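Local atomic coordinates of aspartate-semialdehyde dehydrogenase (Thermus thermophilus, PDB entry 2YV3), a protein that probably catalyses the NADPH-dependent reductive dephosphorylation of L-aspartyl-4-phosphate to L-aspartate semialdehyde, a shared step towards lysine, methionine and threonine. Residues S93-Y97 with E98-P102; F218-D221 with T222-I225. One frame throughout, in Å; residues are numbered along the deposited sequence.

Contact 1 (S93-Y97 with E98-P102); sequences SAWRY and EPWVP
A chi1 of -50° places W95 CG beside its backbone N and anti to the carbonyl carbon, while 86° places W100 CG between N and the carbonyl carbon; with these torsions the two indoles meet. Their six-membered rings come rim to rim, W95 CZ3 lying 3.4 Å from W100 CZ2, with planes inclined at 48°. V101 CG2 lies over one face of the W100 ring, offset toward its rim, and 4.0 Å from W95 CB. The chain here runs through two consecutive type I turns, W95 to E98 and E98 to V101; the first has a weak and doubtful bond from E98 N to W95 O, whose place is uncertain, the second a bond from V101 N to E98 O at 2.9 Å. Bent at chi2, the E98 side chain puts CG 4.1 Å from W95 CB and OE2 3.6 Å from Y97 CB. Shortened to an alanine, E98 would lose CG and the carboxylate, which is likely to leave W95 CB and Y97 CB less covered and the turn without its negative charge. R96 CB sits over the centre of the Y97 ring, whose OH is hydrogen-bonded to S93 OG (2.8 Å). R96 itself reaches away, to a salt bridge with E213 and a bond from NE to N122 O. This is the loop after strand 87-90 of the Rossmann-type NAD-binding domain, and R96 is its predicted phosphate-binding residue.

Contact 2 (F218-D221 with T222-I225); sequences FGDD and TIRI
OD1 of D220 is the polar atom around which this turn gathers: T222 N lies 2.6 Å from D220 OD1, and I223 N lies 3.3 Å from the same D220 OD1. The first is a weak, bent and doubtful hydrogen bond (126° at the hydrogen), since OD1 is too close to T222 in the model; if real, it makes an Asx turn laid over the type I turn from D220 to I223. With CG opposite the backbone N (chi1 -176°), the carboxylate lies over the chain that follows, D220 CG being 3.8 Å from T222 CG2. Alongside the carboxylate runs the aliphatic chain of I223, its CG1 4.0 Å from D220 CG. Extended at chi2, I223 carries CD1 on to CD2 of F218, 4.2 Å away, where the two side chains meet at a slant. Thus a residue at the end of the helix and one entering the strand share an apolar contact next to the polar turn. G219, at a phi of 61°, is the C-prime residue of a Schellman motif: D220 N bonds to H215 O and G219 N to K216 O, ending helix 205-219. The F218 ring also meets W135 edge to face, while I223 O receives a bond from H215 NE2. Strand 224-228 then runs parallel to strand 143-151, bonded to it through the backbone of R224, and I225 packs against V210, V211, T214 and H215 of helix 205-219.

Overall arrangement
Both contacts are turns, but in different parts of the enzyme: contact 1 in the NAD-binding region, contact 2 in the dimerisation region. Their centres are about 17 Å apart and their nearest atoms about 10 Å. Helix 205-219 links them. Y97 rests on its R205, K209 and E213, and K216 NZ bonds to the carbonyls of R96 and V101, while contact 2 begins at its C-terminal end. In contact 1 the R96 side chain lies about 7 Å from that of C125, the predicted acyl-thioester residue, and about 9 Å from that of Q311, a predicted NADP(+)-binding residue. Contact 2 is remote from these sites; its R224 packs on L297 of the second subunit.

Contact 1 (S93-Y97 with E98-P102)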
# COMPACT_ATOMS: atom_id res chain seq x y z
N SER A 93 22.23 -5.01 9.28
CA SER A 93 22.09 -3.89 10.19
C SER A 93 22.80 -4.34 11.44
O SER A 93 22.19 -4.92 12.35
CB SER A 93 20.62 -3.60 10.50
OG SER A 93 20.51 -2.32 11.07
N ALA A 94 24.10 -4.10 11.47
CA ALA A 94 24.93 -4.50 12.58
C ALA A 94 25.84 -3.33 12.89
O ALA A 94 26.09 -3.03 14.05
CB ALA A 94 25.75 -5.71 12.21
N TRP A 95 26.30 -2.66 11.83
CA TRP A 95 27.19 -1.52 11.97
C TRP A 95 26.59 -0.18 11.48
O TRP A 95 27.23 0.86 11.58
CB TRP A 95 28.50 -1.79 11.23
CG TRP A 95 29.09 -3.10 11.58
CD1 TRP A 95 29.04 -4.25 10.85
CD2 TRP A 95 29.79 -3.42 12.78
NE1 TRP A 95 29.66 -5.26 11.52
CE2 TRP A 95 30.14 -4.78 12.71
CE3 TRP A 95 30.17 -2.68 13.92
CZ2 TRP A 95 30.84 -5.44 13.73
CZ3 TRP A 95 30.87 -3.34 14.93
CH2 TRP A 95 31.19 -4.70 14.83
N ARG A 96 25.37 -0.23 10.95
CA ARG A 96 24.67 0.94 10.42
C ARG A 96 24.58 2.12 11.37
O ARG A 96 24.94 3.24 11.02
CB ARG A 96 23.25 0.59 10.02
CG ARG A 96 23.06 -0.07 8.68
CD ARG A 96 21.58 -0.38 8.52
NE ARG A 96 21.31 -1.33 7.45
CZ ARG A 96 20.15 -1.95 7.31
NH1 ARG A 96 19.17 -1.70 8.16
NH2 ARG A 96 19.98 -2.83 6.33
N TYR A 97 24.07 1.87 12.56
CA TYR A 97 23.90 2.93 13.54
C TYR A 97 25.10 3.09 14.42
O TYR A 97 24.97 3.31 15.61
CB TYR A 97 22.65 2.65 14.38
CG TYR A 97 21.59 1.98 13.54
CD1 TYR A 97 21.04 2.64 12.43
CD2 TYR A 97 21.24 0.65 13.75
CE1 TYR A 97 20.20 1.98 11.55
CE2 TYR A 97 20.39 -0.02 12.87
CZ TYR A 97 19.88 0.66 11.77
OH TYR A 97 19.04 0.02 10.91
N GLU A 98 26.29 2.98 13.84
CA GLU A 98 27.50 3.12 14.63
C GLU A 98 28.33 4.31 14.12
O GLU A 98 28.68 4.37 12.95
CB GLU A 98 28.30 1.82 14.59
CG GLU A 98 27.45 0.54 14.42
CD GLU A 98 26.30 0.37 15.44
OE1 GLU A 98 26.55 0.47 16.67
OE2 GLU A 98 25.14 0.10 15.02
N PRO A 99 28.62 5.28 15.01
CA PRO A 99 29.39 6.53 14.82
C PRO A 99 30.71 6.48 14.03
O PRO A 99 31.23 7.52 13.61
CB PRO A 99 29.61 6.99 16.26
CG PRO A 99 28.37 6.54 16.94
CD PRO A 99 28.17 5.15 16.41
N TRP A 100 31.25 5.30 13.80
CA TRP A 100 32.51 5.20 13.07
C TRP A 100 32.33 4.63 11.67
O TRP A 100 33.30 4.58 10.89
CB TRP A 100 33.50 4.34 13.89
CG TRP A 100 33.39 2.84 13.67
CD1 TRP A 100 33.73 2.15 12.54
CD2 TRP A 100 33.02 1.86 14.64
NE1 TRP A 100 33.60 0.80 12.75
CE2 TRP A 100 33.17 0.59 14.04
CE3 TRP A 100 32.58 1.92 15.97
CZ2 TRP A 100 32.90 -0.60 14.71
CZ3 TRP A 100 32.31 0.73 16.64
CH2 TRP A 100 32.47 -0.51 16.01
N VAL A 101 31.12 4.18 11.35
CA VAL A 101 30.85 3.59 10.04
C VAL A 101 29.95 4.43 9.14
O VAL A 101 28.85 4.80 9.54
CB VAL A 101 30.18 2.21 10.15
CG1 VAL A 101 30.19 1.52 8.80
CG2 VAL A 101 30.87 1.37 11.22
N PRO A 102 30.40 4.71 7.92
CA PRO A 102 29.59 5.50 6.99
C PRO A 102 28.46 4.66 6.42
O PRO A 102 28.65 3.49 6.11
CB PRO A 102 30.59 5.89 5.92
CG PRO A 102 31.49 4.69 5.88
CD PRO A 102 31.72 4.42 7.34

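Contact 2 (F218-D221 with T222-I225)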
# COMPACT_ATOMS: atom_id res chain seq x y z
N PHE A 218 21.66 11.54 5.07
CA PHE A 218 21.54 12.91 4.61
C PHE A 218 22.27 13.84 5.60
O PHE A 218 22.60 14.99 5.29
CB PHE A 218 20.05 13.29 4.51
CG PHE A 218 19.32 12.59 3.40
CD1 PHE A 218 19.85 11.45 2.80
CD2 PHE A 218 18.08 13.05 2.98
CE1 PHE A 218 19.16 10.77 1.81
CE2 PHE A 218 17.37 12.37 1.99
CZ PHE A 218 17.91 11.23 1.40
N GLY A 219 22.54 13.31 6.79
CA GLY A 219 23.20 14.12 7.78
C GLY A 219 22.35 15.34 8.10
O GLY A 219 22.80 16.49 7.97
N ASP A 220 21.09 15.08 8.49
CA ASP A 220 20.13 16.12 8.87
C ASP A 220 19.11 15.48 9.81
O ASP A 220 18.14 14.87 9.37
CB ASP A 220 19.41 16.71 7.65
CG ASP A 220 18.47 17.88 8.01
OD1 ASP A 220 17.73 17.75 9.01
OD2 ASP A 220 18.47 18.92 7.31
N ASP A 221 19.36 15.62 11.11
CA ASP A 221 18.50 15.05 12.14
C ASP A 221 17.21 15.86 12.21
O ASP A 221 16.30 15.51 12.97
CB ASP A 221 19.17 15.15 13.52
CG ASP A 221 20.67 14.90 13.48
OD1 ASP A 221 21.36 15.29 14.45
OD2 ASP A 221 21.16 14.31 12.49
N THR A 222 17.12 16.92 11.42
CA THR A 222 15.97 17.81 11.45
C THR A 222 14.74 17.44 10.59
O THR A 222 13.69 18.10 10.73
CB THR A 222 16.45 19.26 11.11
OG1 THR A 222 16.12 20.14 12.21
CG2 THR A 222 15.80 19.79 9.83
N ILE A 223 14.84 16.42 9.74
CA ILE A 223 13.71 16.03 8.88
C ILE A 223 12.68 15.18 9.62
O ILE A 223 13.03 14.11 10.12
CB ILE A 223 14.14 15.18 7.66
CG1 ILE A 223 15.17 15.91 6.80
CG2 ILE A 223 12.92 14.85 6.82
CD1 ILE A 223 15.57 15.13 5.56
N ARG A 224 11.43 15.63 9.66
CA ARG A 224 10.34 14.89 10.33
C ARG A 224 9.91 13.76 9.43
O ARG A 224 9.38 14.02 8.36
CB ARG A 224 9.12 15.78 10.58
CG ARG A 224 9.37 16.99 11.46
CD ARG A 224 9.60 16.58 12.90
NE ARG A 224 8.34 16.41 13.61
CZ ARG A 224 8.16 15.55 14.61
NH1 ARG A 224 6.97 15.46 15.21
NH2 ARG A 224 9.16 14.76 14.99
N ILE A 225 10.12 12.52 9.83
CA ILE A 225 9.72 11.43 8.97
C ILE A 225 8.81 10.42 9.68
O ILE A 225 9.13 9.95 10.77
CB ILE A 225 10.94 10.66 8.43
CG1 ILE A 225 12.03 11.63 8.00
CG2 ILE A 225 10.54 9.83 7.22
CD1 ILE A 225 13.32 10.92 7.60